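Local coordinates for adenylyltransferase and sulfurtransferase uba4 (Chaetomium thermophilum, PDB 6YUB), which probably activates a ubiquitin-like sulfur-carrier protein by ATP-dependent adenylation and then transfers sulfur to it, for tRNA wobble-uridine thiolation and molybdenum cofactor synthesis, at residues Ser160-Val165 / Pro248-Tyr253; Leu269-Arg274 / Ser309-Pro314; Thr319-Asn324 / Arg432-Pro437; Leu337-Glu342 / Ala354-Phe359; Ala389-Val394 / Arg419-Ile424. All coordinates share one frame; numbering follows the deposited sequence.

Interaction 1: Ser160-Val165 / Pro248-Tyr253; sequences SGQLIV and PTLLIY
L250 overlaps Q162 and I164 with one methyl. Its CD1 lies 4.0 Å from CB of Q162 and 4.1 Å from CB of I164, and the leucine crosses both side chains at a slant. The CG of L250 is anti to the backbone N (chi1 174°), which carries the branch across to these two residues. I164 answers with CG1, 3.5 Å from the backbone O of T249 and in touch with CG of P248. The backbones pair antiparallel in the mixed sheet of the ThiF-family domain. Strands 160-166 and 249-254 are neighbours there, and their short segments run at 161°. G161 with Y253 and L163 with L251 are hydrogen-bonded pairs; Q162 with I252 is the non-hydrogen-bonded pair between them. Y253 N gives the straightest of the four bonds, 2.8 Å to G161 O at 167°. The N of G161 returns a bond to Y253 O at 3.0 Å. L163 and L251 stand on the other face from Q162 and I252, and their CB atoms are 4.3 Å apart. Helix 207-227 covers this face at L163 and Y253. On the Q162 face, F188 packs on Q162 and L250. The hydroxyl of T249 bonds to the backbone O of I262 of the other subunit, while F267 of that subunit packs on L251.

Interaction 2: Leu269-Arg274 / Ser309-Pro314; sequences LKMGGR and STNLAP
The amide of N311 is the flat group of this contact; the M271 side chain crosses that of N311 at about a right angle, with SD of M271 3.6 Å from OD1 of N311. At the other end of the amide, ND2 is 3.2 Å from O of G272. The CG of N311 sits between its own backbone N and carbonyl carbon (chi1 77°), which turns the amide back over the 269-274 chain. OD1 is buried here and has no polar partner in the model. Replacing N311 by an alanine would probably open a gap beside the M271 thioether and near C186, a zinc ligand. The backbones meet in a single bridge, M271 with L312. A313 N bonds to K270 O at 2.8 Å, and G272 N bonds to N311 O. L312 presses CD2 tightly on CD1 of L269, at 3.4 Å. S309 OG accepts from N311 N, which makes an ST turn, and also bonds to O of C187. The lysine end of K270 pairs with D316. The contact thus lays the 309-314 loop on the end of strand 266-270, the outermost of its sheet within this chain, with L250 of strand 249-254 against M271 and C187 of helix 184-187 against both M271 and N311.

Interaction 3: Thr319-Asn324 / Arg432-Pro437; sequences TATAYN and RDEVDP
Hydrogen bonds centre on one carboxylate oxygen, OE1 of E434, which takes two donors from T321. The CG of E434 lies opposite the carbonyl carbon (chi1 -60°) and the chain is extended beyond it, which carries the carboxylate out to T321. The hydroxyl OG1 gives a 2.6 Å bond on the anti lone pair of OE1. The backbone N of T321 adds a longer one, 3.3 Å, from above the carboxylate plane. A water accepts from A320 N and donates to OE2 of E434, at 2.7 Å. The carboxylate therefore sits by backbone N-H groups in the first turn of helix 320-328, whose dipole would probably favour its negative charge. A salt bridge comes from R268 of the other subunit, also to OE1. Putting an alanine at E434 would probably leave the T321 hydroxyl and that arginine without their mate. T319 caps the helix, its OG1 accepting from A322 N. Van der Waals contact comes from V435: CG1 of V435 lies 3.4 Å from CG of N324, and CG2 makes the apolar contact with CB of A320, 4.3 Å away. The contact joins the start of helix 320-328 to the end of helix 427-434 in the rhodanese-like domain; W431 of the latter helix packs on A320 and N324, and Y265 of the other subunit packs on T319.

Interaction 4: Leu337-Glu342 / Ala354-Phe359; sequences LLDTRE and AVNVPF
L337 packs its CD2 on CB of A354, 3.6 Å away, while its backbone O takes the N-H of V355. L338 turns to the other face and brings CD2 to 3.8 Å from CG2 of V357. D339 bonds through both backbone atoms. Its N bonds to V355 O at 2.7 Å, nearly straight at 175°. Its O accepts twice, from V357 N and from ND2 of N356, and the two donors come from opposite faces of the carbonyl plane. These are parallel pairs, L338 with V355 and D339 with N356, in a beta-alpha-beta unit of the rhodanese-like domain: strand 336-339, helix 343-346, strand 355-356. The D339 carboxylate turns back on its own chain. OD1 accepts from R341 N in an Asx turn, and OD2 forms a salt bridge with NH1 of R341 at 2.9 Å. T340 sends its O to F359 N, at 2.8 Å, and its hydroxyl to O of V394 in the neighbouring strand 391-394. R341 offers its O to ND2 of N356, 3.0 Å away and in the amide plane. With CG anti to the backbone N (chi1 -176°), the N356 amide reaches both carbonyls; the two bonds should fix its rotation. E342 bends back at chi2 (-55°), bringing OE2 to 3.8 Å from CB of P358; OE2 also bonds to OG of S360.

Interaction 5: Ala389-Val394 / Arg419-Ile424; sequences APIVVV and RKIMDI
I391 O takes the N-H of M422 at 2.8 Å, in a bond of 171°, and the CA of I421 also lies close to this oxygen. The bond belongs to a ladder between parallel strands 391-394 and 421-425, neighbours in the five-stranded sheet of the rhodanese-like domain. With helix 401-410 they form a beta-alpha-beta unit. The ladder runs on through I391 N to K420 O, V393 N to M422 O and I424 N to V393 O. The short strand segments are 28° from exact alignment. Side chains divide between the two faces. I391, I421, V393 and D423 share one. There CB of I391 lies 4.1 Å from CG2 of I421, and helix 401-410 packs on V393 and I421. The D423 carboxylate points past this contact to R317, a salt bridge, and to S401. V392 and M422 lie on the other face, where CG2 of V392 meets CE of M422 at 3.9 Å. Y323 of helix 320-328 packs on V392. R419 closes the start of the ladder. Its chain bends at chi2 and again at chi3, the latter -63°, which folds the guanidinium back to A389. O of A389 lies at the guanidinium edge, and NH1 makes a weak bond to it, 3.5 Å long. NE of R419 has a partner of its own in O of L413. At the far end V394 and I424 lie side by side, pointing the same way, and CD1 of I424 is 3.8 Å from CG2 of V394.

Overall arrangement
The five contacts fall in two groups. Interactions 1 and 2 lie in the mixed sheet of the ThiF-family part and at its edge. Their centres are about 12 Å apart, and they touch through neighbouring strands 249-254 and 266-270. Interactions 3, 4 and 5 belong to the rhodanese-like domain. Interactions 4 and 5 share its parallel sheet, with strands 336-339 and 391-394 side by side. Along the chain, both come between the two segments of interaction 3, whose Y323 touches L337 and V392. Interactions 2 and 5 approach to about 5 Å between nearest atoms without touching. The loop of interaction 2 leads on from the zinc region to the second domain, joining the probable adenylation and sulfur-transfer units in one chain.

Interaction 1: Ser160-Val165 / Pro248-Tyr253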
# COMPACT_ATOMS: atom_id res chain seq x y z
N SER A 160 6.24 1.70 -13.03
CA SER A 160 5.58 2.38 -11.92
C SER A 160 4.07 2.35 -12.09
O SER A 160 3.55 2.12 -13.18
CB SER A 160 6.07 3.83 -11.79
OG SER A 160 5.22 4.71 -12.52
N GLY A 161 3.38 2.57 -10.97
CA GLY A 161 1.95 2.76 -10.97
C GLY A 161 1.59 3.88 -10.01
O GLY A 161 2.40 4.30 -9.18
N GLN A 162 0.35 4.36 -10.13
CA GLN A 162 -0.09 5.49 -9.34
C GLN A 162 -1.53 5.30 -8.87
O GLN A 162 -2.28 4.47 -9.40
CB GLN A 162 0.03 6.81 -10.13
CG GLN A 162 -0.92 6.94 -11.31
CD GLN A 162 -0.74 8.26 -12.05
OE1 GLN A 162 0.36 8.81 -12.10
NE2 GLN A 162 -1.81 8.76 -12.64
N LEU A 163 -1.90 6.08 -7.86
CA LEU A 163 -3.22 6.02 -7.24
C LEU A 163 -3.53 7.40 -6.67
O LEU A 163 -2.65 8.05 -6.11
CB LEU A 163 -3.27 4.97 -6.13
CG LEU A 163 -4.57 4.78 -5.35
CD1 LEU A 163 -5.41 3.70 -5.99
CD2 LEU A 163 -4.28 4.44 -3.90
N ILE A 164 -4.78 7.83 -6.81
CA ILE A 164 -5.19 9.11 -6.26
C ILE A 164 -6.70 9.12 -6.09
O ILE A 164 -7.44 8.55 -6.91
CB ILE A 164 -4.70 10.28 -7.15
CG1 ILE A 164 -5.02 11.62 -6.49
CG2 ILE A 164 -5.32 10.21 -8.53
CD1 ILE A 164 -4.16 12.76 -6.98
N VAL A 165 -7.16 9.76 -5.02
CA VAL A 165 -8.58 9.94 -4.74
C VAL A 165 -8.97 11.35 -5.19
O VAL A 165 -8.34 12.33 -4.77
CB VAL A 165 -8.89 9.74 -3.25
CG1 VAL A 165 -10.36 10.01 -2.97
CG2 VAL A 165 -8.51 8.32 -2.82
N PRO A 248 -5.65 15.78 -2.04
CA PRO A 248 -5.34 14.35 -1.93
C PRO A 248 -3.88 14.06 -2.25
O PRO A 248 -3.13 14.91 -2.74
CB PRO A 248 -6.28 13.70 -2.95
CG PRO A 248 -6.46 14.77 -4.00
CD PRO A 248 -6.43 16.09 -3.25
N THR A 249 -3.50 12.82 -1.98
CA THR A 249 -2.14 12.35 -2.19
C THR A 249 -2.05 11.58 -3.50
O THR A 249 -2.92 10.75 -3.80
CB THR A 249 -1.69 11.46 -1.03
OG1 THR A 249 -1.75 12.20 0.20
CG2 THR A 249 -0.27 10.97 -1.26
N LEU A 250 -1.00 11.84 -4.27
CA LEU A 250 -0.68 11.06 -5.46
C LEU A 250 0.35 10.02 -5.06
O LEU A 250 1.53 10.33 -4.86
CB LEU A 250 -0.16 11.95 -6.58
CG LEU A 250 0.31 11.19 -7.82
CD1 LEU A 250 -0.83 10.39 -8.45
CD2 LEU A 250 0.93 12.14 -8.85
N LEU A 251 -0.10 8.77 -4.91
CA LEU A 251 0.81 7.68 -4.57
C LEU A 251 1.47 7.17 -5.84
O LEU A 251 0.80 6.97 -6.86
CB LEU A 251 0.05 6.56 -3.88
CG LEU A 251 0.90 5.41 -3.33
CD1 LEU A 251 1.85 5.92 -2.25
CD2 LEU A 251 0.01 4.31 -2.78
N ILE A 252 2.78 6.99 -5.79
CA ILE A 252 3.56 6.47 -6.92
C ILE A 252 4.40 5.32 -6.40
O ILE A 252 5.21 5.49 -5.49
CB ILE A 252 4.44 7.55 -7.56
CG1 ILE A 252 3.58 8.66 -8.16
CG2 ILE A 252 5.33 6.93 -8.63
CD1 ILE A 252 4.31 9.96 -8.35
N TYR A 253 4.21 4.14 -6.99
CA TYR A 253 4.95 2.93 -6.62
C TYR A 253 5.94 2.65 -7.75
O TYR A 253 5.53 2.26 -8.85
CB TYR A 253 4.00 1.77 -6.38
CG TYR A 253 4.69 0.44 -6.16
CD1 TYR A 253 5.67 0.29 -5.19
CD2 TYR A 253 4.34 -0.68 -6.92
CE1 TYR A 253 6.29 -0.93 -4.99
CE2 TYR A 253 4.95 -1.89 -6.72
CZ TYR A 253 5.93 -2.02 -5.75
OH TYR A 253 6.54 -3.23 -5.55

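Interaction 2: Leu269-Arg274 / Ser309-Pro314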
# COMPACT_ATOMS: atom_id res chain seq x y z
N LEU A 269 2.96 12.23 -3.13
CA LEU A 269 3.02 13.65 -3.43
C LEU A 269 1.68 14.30 -3.12
O LEU A 269 0.63 13.81 -3.55
CB LEU A 269 3.38 13.88 -4.90
CG LEU A 269 4.63 13.14 -5.38
CD1 LEU A 269 4.84 13.32 -6.88
CD2 LEU A 269 5.86 13.61 -4.61
N LYS A 270 1.72 15.41 -2.37
CA LYS A 270 0.51 16.13 -2.03
C LYS A 270 0.08 17.02 -3.19
O LYS A 270 0.89 17.77 -3.74
CB LYS A 270 0.74 16.98 -0.77
CG LYS A 270 -0.46 17.80 -0.34
CD LYS A 270 -0.50 17.97 1.17
CE LYS A 270 -1.31 19.19 1.57
NZ LYS A 270 -1.96 19.03 2.90
N MET A 271 -1.19 16.92 -3.56
CA MET A 271 -1.74 17.68 -4.67
C MET A 271 -2.46 18.92 -4.16
O MET A 271 -2.93 18.96 -3.02
CB MET A 271 -2.72 16.84 -5.49
CG MET A 271 -2.11 15.59 -6.10
SD MET A 271 -0.79 15.95 -7.27
CE MET A 271 -1.58 15.57 -8.82
N GLY A 272 -2.53 19.94 -5.01
CA GLY A 272 -3.37 21.08 -4.72
C GLY A 272 -4.84 20.75 -4.91
O GLY A 272 -5.22 19.70 -5.46
N GLY A 273 -5.70 21.65 -4.46
CA GLY A 273 -7.13 21.50 -4.59
C GLY A 273 -7.58 21.77 -6.02
O GLY A 273 -6.80 21.78 -6.97
N ARG A 274 -8.89 22.01 -6.15
CA ARG A 274 -9.46 22.34 -7.45
C ARG A 274 -8.81 23.60 -8.03
O ARG A 274 -8.62 24.59 -7.34
CB ARG A 274 -10.97 22.54 -7.32
CG ARG A 274 -11.64 23.23 -8.50
CD ARG A 274 -13.15 23.25 -8.32
NE ARG A 274 -13.74 21.93 -8.47
CZ ARG A 274 -15.01 21.63 -8.18
NH1 ARG A 274 -15.82 22.57 -7.71
NH2 ARG A 274 -15.46 20.40 -8.35
N SER A 309 2.53 15.40 -13.14
CA SER A 309 1.45 16.18 -12.58
C SER A 309 1.67 17.67 -12.85
O SER A 309 2.73 18.10 -13.30
CB SER A 309 1.33 15.93 -11.07
OG SER A 309 0.47 16.87 -10.47
N THR A 310 0.62 18.46 -12.55
CA THR A 310 0.67 19.89 -12.81
C THR A 310 0.10 20.70 -11.65
O THR A 310 -0.23 21.88 -11.84
CB THR A 310 -0.09 20.24 -14.09
OG1 THR A 310 -1.51 20.14 -13.86
CG2 THR A 310 0.29 19.31 -15.23
N ASN A 311 -0.03 20.12 -10.47
CA ASN A 311 -0.45 20.90 -9.30
C ASN A 311 0.06 20.25 -8.01
O ASN A 311 -0.66 20.10 -7.03
CB ASN A 311 -1.96 21.10 -9.28
CG ASN A 311 -2.72 19.87 -8.83
OD1 ASN A 311 -2.23 18.74 -8.94
ND2 ASN A 311 -3.92 20.08 -8.31
N LEU A 312 1.34 19.87 -8.00
CA LEU A 312 1.99 19.48 -6.76
C LEU A 312 2.00 20.65 -5.78
O LEU A 312 2.38 21.76 -6.14
CB LEU A 312 3.42 19.01 -7.04
CG LEU A 312 3.56 17.83 -8.00
CD1 LEU A 312 4.80 17.99 -8.87
CD2 LEU A 312 3.62 16.52 -7.23
N ALA A 313 1.57 20.39 -4.56
CA ALA A 313 1.45 21.44 -3.55
C ALA A 313 2.70 21.51 -2.69
O ALA A 313 3.47 20.56 -2.61
CB ALA A 313 0.22 21.19 -2.69
N PRO A 314 2.92 22.64 -2.02
CA PRO A 314 4.06 22.72 -1.09
C PRO A 314 3.88 21.77 0.09
O PRO A 314 2.78 21.57 0.59
CB PRO A 314 4.06 24.19 -0.64
CG PRO A 314 2.67 24.69 -0.93
CD PRO A 314 2.20 23.92 -2.14

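Interaction 3: Thr319-Asn324 / Arg432-Pro437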
# COMPACT_ATOMS: atom_id res chain seq x y z
N THR A 319 9.29 14.48 8.53
CA THR A 319 9.54 13.40 9.47
C THR A 319 10.56 13.84 10.52
O THR A 319 11.40 14.72 10.27
CB THR A 319 10.05 12.16 8.75
OG1 THR A 319 11.27 12.47 8.06
CG2 THR A 319 9.01 11.66 7.73
N ALA A 320 10.48 13.23 11.70
CA ALA A 320 11.50 13.46 12.72
C ALA A 320 12.88 13.16 12.16
O ALA A 320 13.85 13.88 12.45
CB ALA A 320 11.22 12.60 13.95
N THR A 321 13.00 12.11 11.34
CA THR A 321 14.28 11.78 10.73
C THR A 321 14.77 12.91 9.84
O THR A 321 15.91 13.37 9.97
CB THR A 321 14.15 10.48 9.93
OG1 THR A 321 13.71 9.43 10.80
CG2 THR A 321 15.49 10.10 9.31
N ALA A 322 13.92 13.38 8.92
CA ALA A 322 14.34 14.40 7.97
C ALA A 322 14.64 15.72 8.66
O ALA A 322 15.62 16.40 8.32
CB ALA A 322 13.28 14.59 6.89
N TYR A 323 13.81 16.11 9.63
CA TYR A 323 14.08 17.35 10.36
C TYR A 323 15.43 17.29 11.05
O TYR A 323 16.20 18.26 11.02
CB TYR A 323 12.98 17.63 11.38
CG TYR A 323 13.24 18.89 12.18
CD1 TYR A 323 12.98 20.14 11.64
CD2 TYR A 323 13.75 18.82 13.47
CE1 TYR A 323 13.22 21.29 12.37
CE2 TYR A 323 13.99 19.97 14.20
CZ TYR A 323 13.73 21.20 13.64
OH TYR A 323 13.97 22.35 14.36
N ASN A 324 15.74 16.16 11.69
CA ASN A 324 17.05 16.00 12.32
C ASN A 324 18.16 15.99 11.27
O ASN A 324 19.18 16.66 11.44
CB ASN A 324 17.08 14.71 13.14
CG ASN A 324 18.41 14.51 13.87
OD1 ASN A 324 18.77 15.30 14.75
ND2 ASN A 324 19.13 13.46 13.51
N ARG A 432 11.67 10.43 19.57
CA ARG A 432 12.31 9.41 20.40
C ARG A 432 12.58 8.14 19.60
O ARG A 432 13.69 7.59 19.65
CB ARG A 432 11.42 9.10 21.61
CG ARG A 432 12.02 8.13 22.60
CD ARG A 432 10.96 7.65 23.57
NE ARG A 432 10.47 6.31 23.22
CZ ARG A 432 9.31 5.81 23.62
NH1 ARG A 432 8.96 4.58 23.26
NH2 ARG A 432 8.49 6.54 24.37
N ASP A 433 11.58 7.67 18.85
CA ASP A 433 11.70 6.39 18.18
C ASP A 433 12.68 6.44 17.01
O ASP A 433 13.32 5.42 16.70
CB ASP A 433 10.33 5.93 17.68
CG ASP A 433 9.36 5.66 18.82
OD1 ASP A 433 9.80 5.61 19.99
OD2 ASP A 433 8.15 5.50 18.55
N GLU A 434 12.82 7.59 16.36
CA GLU A 434 13.59 7.69 15.14
C GLU A 434 14.95 8.35 15.29
O GLU A 434 15.84 8.07 14.49
CB GLU A 434 12.80 8.47 14.07
CG GLU A 434 11.46 7.86 13.70
CD GLU A 434 10.71 8.73 12.70
OE1 GLU A 434 11.36 9.33 11.83
OE2 GLU A 434 9.46 8.81 12.80
N VAL A 435 15.13 9.20 16.30
CA VAL A 435 16.33 10.04 16.36
C VAL A 435 17.04 9.88 17.70
O VAL A 435 18.24 9.55 17.73
CB VAL A 435 15.97 11.52 16.11
CG1 VAL A 435 17.19 12.42 16.32
CG2 VAL A 435 15.39 11.71 14.72
N ASP A 436 16.33 10.11 18.80
CA ASP A 436 16.92 10.17 20.13
C ASP A 436 16.21 9.18 21.04
O ASP A 436 15.26 9.54 21.75
CB ASP A 436 16.85 11.59 20.69
CG ASP A 436 17.53 11.73 22.03
OD1 ASP A 436 18.12 10.74 22.52
OD2 ASP A 436 17.48 12.85 22.60
N PRO A 437 16.66 7.92 21.07
CA PRO A 437 15.94 6.91 21.87
C PRO A 437 15.92 7.21 23.36
O PRO A 437 15.04 6.71 24.07
CB PRO A 437 16.70 5.61 21.58
CG PRO A 437 17.46 5.88 20.30
CD PRO A 437 17.80 7.34 20.34
O HOH W 1 8.52 11.23 12.09

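Interaction 4: Leu337-Glu342 / Ala354-Phe359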
# COMPACT_ATOMS: atom_id res chain seq x y z
N LEU A 337 11.10 26.91 15.51
CA LEU A 337 10.65 25.59 15.96
C LEU A 337 9.72 25.79 17.15
O LEU A 337 10.16 26.25 18.22
CB LEU A 337 11.83 24.70 16.33
CG LEU A 337 11.49 23.32 16.89
CD1 LEU A 337 10.73 22.48 15.87
CD2 LEU A 337 12.76 22.60 17.34
N LEU A 338 8.45 25.44 16.98
CA LEU A 338 7.43 25.67 17.99
C LEU A 338 7.02 24.34 18.61
O LEU A 338 6.54 23.44 17.91
CB LEU A 338 6.22 26.37 17.38
CG LEU A 338 6.51 27.71 16.70
CD1 LEU A 338 5.26 28.25 16.03
CD2 LEU A 338 7.06 28.71 17.70
N ASP A 339 7.20 24.23 19.92
CA ASP A 339 6.77 23.06 20.69
C ASP A 339 5.45 23.40 21.36
O ASP A 339 5.39 24.27 22.24
CB ASP A 339 7.83 22.67 21.71
CG ASP A 339 7.46 21.43 22.49
OD1 ASP A 339 6.27 21.27 22.83
OD2 ASP A 339 8.36 20.61 22.78
N THR A 340 4.38 22.71 20.96
CA THR A 340 3.03 23.03 21.42
C THR A 340 2.57 22.17 22.59
O THR A 340 1.40 22.25 22.98
CB THR A 340 2.04 22.89 20.26
OG1 THR A 340 2.28 21.67 19.55
CG2 THR A 340 2.18 24.07 19.30
N ARG A 341 3.45 21.35 23.16
CA ARG A 341 3.10 20.61 24.37
C ARG A 341 2.87 21.59 25.52
O ARG A 341 3.30 22.75 25.48
CB ARG A 341 4.19 19.61 24.72
CG ARG A 341 4.48 18.59 23.64
CD ARG A 341 5.98 18.31 23.53
NE ARG A 341 6.50 17.62 24.71
CZ ARG A 341 7.79 17.58 25.05
NH1 ARG A 341 8.69 18.21 24.31
NH2 ARG A 341 8.17 16.92 26.13
N GLU A 342 2.20 21.11 26.56
CA GLU A 342 1.89 21.96 27.70
C GLU A 342 3.15 22.23 28.52
O GLU A 342 4.15 21.51 28.45
CB GLU A 342 0.81 21.32 28.57
CG GLU A 342 -0.54 21.16 27.86
CD GLU A 342 -1.06 22.47 27.29
OE1 GLU A 342 -1.31 22.54 26.07
OE2 GLU A 342 -1.23 23.43 28.07
N ALA A 354 13.95 24.76 20.57
CA ALA A 354 12.50 24.78 20.45
C ALA A 354 11.92 25.80 21.43
O ALA A 354 12.26 25.79 22.61
CB ALA A 354 11.92 23.40 20.72
N VAL A 355 11.04 26.66 20.93
CA VAL A 355 10.29 27.59 21.76
C VAL A 355 8.96 26.96 22.11
O VAL A 355 8.29 26.37 21.25
CB VAL A 355 10.10 28.94 21.04
CG1 VAL A 355 9.19 29.85 21.85
CG2 VAL A 355 11.45 29.61 20.78
N ASN A 356 8.56 27.08 23.37
CA ASN A 356 7.34 26.44 23.86
C ASN A 356 6.17 27.40 23.71
O ASN A 356 6.21 28.53 24.23
CB ASN A 356 7.50 26.00 25.31
CG ASN A 356 6.29 25.24 25.83
OD1 ASN A 356 5.92 25.36 26.99
ND2 ASN A 356 5.66 24.46 24.96
N VAL A 357 5.13 26.96 23.02
CA VAL A 357 3.89 27.72 22.86
C VAL A 357 2.74 26.76 23.13
O VAL A 357 2.22 26.14 22.19
CB VAL A 357 3.79 28.34 21.46
CG1 VAL A 357 2.77 29.47 21.46
CG2 VAL A 357 5.16 28.85 21.00
N PRO A 358 2.33 26.59 24.39
CA PRO A 358 1.36 25.52 24.71
C PRO A 358 0.11 25.59 23.84
O PRO A 358 -0.39 26.67 23.52
CB PRO A 358 1.03 25.78 26.19
CG PRO A 358 2.24 26.48 26.73
CD PRO A 358 2.76 27.33 25.59
N PHE A 359 -0.38 24.41 23.46
CA PHE A 359 -1.55 24.32 22.58
C PHE A 359 -2.79 24.87 23.27
O PHE A 359 -3.62 25.53 22.64
CB PHE A 359 -1.76 22.87 22.15
CG PHE A 359 -2.80 22.70 21.08
CD1 PHE A 359 -2.75 23.44 19.91
CD2 PHE A 359 -3.83 21.78 21.24
CE1 PHE A 359 -3.71 23.27 18.93
CE2 PHE A 359 -4.78 21.61 20.26
CZ PHE A 359 -4.72 22.35 19.10

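Interaction 5: Ala389-Val394 / Arg419-Ile424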
# COMPACT_ATOMS: atom_id res chain seq x y z
N ALA A 389 10.73 32.76 6.31
CA ALA A 389 11.28 31.97 7.41
C ALA A 389 10.36 30.82 7.76
O ALA A 389 9.28 31.04 8.31
CB ALA A 389 11.51 32.87 8.63
N PRO A 390 10.76 29.57 7.49
CA PRO A 390 9.85 28.45 7.77
C PRO A 390 9.48 28.36 9.24
O PRO A 390 10.21 28.82 10.12
CB PRO A 390 10.66 27.22 7.33
CG PRO A 390 11.71 27.74 6.41
CD PRO A 390 12.04 29.12 6.91
N ILE A 391 8.32 27.76 9.50
CA ILE A 391 7.85 27.47 10.85
C ILE A 391 7.64 25.97 10.95
O ILE A 391 6.98 25.37 10.09
CB ILE A 391 6.56 28.23 11.19
CG1 ILE A 391 6.82 29.74 11.21
CG2 ILE A 391 6.01 27.76 12.53
CD1 ILE A 391 5.56 30.58 11.33
N VAL A 392 8.20 25.36 12.00
CA VAL A 392 8.05 23.93 12.25
C VAL A 392 7.34 23.76 13.59
O VAL A 392 7.77 24.33 14.60
CB VAL A 392 9.41 23.21 12.26
CG1 VAL A 392 9.21 21.71 12.44
CG2 VAL A 392 10.18 23.51 10.97
N VAL A 393 6.27 22.98 13.59
CA VAL A 393 5.48 22.71 14.78
C VAL A 393 5.73 21.28 15.21
O VAL A 393 5.88 20.39 14.37
CB VAL A 393 3.97 22.96 14.53
CG1 VAL A 393 3.17 22.68 15.80
CG2 VAL A 393 3.74 24.38 14.03
N VAL A 394 5.76 21.05 16.53
CA VAL A 394 5.92 19.72 17.08
C VAL A 394 5.10 19.63 18.36
O VAL A 394 5.09 20.57 19.17
CB VAL A 394 7.40 19.38 17.36
CG1 VAL A 394 7.93 20.21 18.52
CG2 VAL A 394 7.56 17.89 17.63
N ARG A 419 6.07 31.28 2.71
CA ARG A 419 6.63 30.81 3.97
C ARG A 419 6.06 29.42 4.27
O ARG A 419 4.86 29.27 4.49
CB ARG A 419 6.31 31.78 5.11
CG ARG A 419 7.21 31.64 6.32
CD ARG A 419 6.42 31.55 7.61
NE ARG A 419 5.65 32.76 7.88
CZ ARG A 419 6.18 33.91 8.28
NH1 ARG A 419 7.50 34.02 8.43
NH2 ARG A 419 5.41 34.96 8.51
N LYS A 420 6.93 28.41 4.27
CA LYS A 420 6.50 27.06 4.60
C LYS A 420 6.18 26.95 6.08
O LYS A 420 6.92 27.44 6.94
CB LYS A 420 7.59 26.05 4.22
CG LYS A 420 7.79 25.89 2.73
CD LYS A 420 8.73 24.72 2.42
CE LYS A 420 8.81 24.46 0.93
NZ LYS A 420 10.19 24.12 0.49
N ILE A 421 5.07 26.28 6.39
CA ILE A 421 4.67 25.98 7.76
C ILE A 421 4.44 24.48 7.82
O ILE A 421 3.52 23.96 7.18
CB ILE A 421 3.43 26.75 8.19
CG1 ILE A 421 3.63 28.25 7.95
CG2 ILE A 421 3.12 26.49 9.66
CD1 ILE A 421 2.61 29.14 8.64
N MET A 422 5.26 23.78 8.60
CA MET A 422 5.23 22.33 8.67
C MET A 422 5.07 21.87 10.11
O MET A 422 5.26 22.64 11.05
CB MET A 422 6.52 21.71 8.09
CG MET A 422 7.17 22.53 6.99
SD MET A 422 8.57 21.68 6.24
CE MET A 422 9.67 21.52 7.64
N ASP A 423 4.69 20.60 10.26
CA ASP A 423 4.69 19.94 11.56
C ASP A 423 5.50 18.66 11.44
O ASP A 423 5.76 18.16 10.35
CB ASP A 423 3.27 19.64 12.06
CG ASP A 423 2.58 18.57 11.24
OD1 ASP A 423 2.66 18.62 10.00
OD2 ASP A 423 1.94 17.69 11.85
N ILE A 424 5.91 18.13 12.59
CA ILE A 424 6.72 16.92 12.64
C ILE A 424 5.78 15.72 12.76
O ILE A 424 4.96 15.66 13.68
CB ILE A 424 7.73 16.96 13.80
CG1 ILE A 424 8.67 18.16 13.62
CG2 ILE A 424 8.52 15.66 13.87
CD1 ILE A 424 9.80 18.24 14.64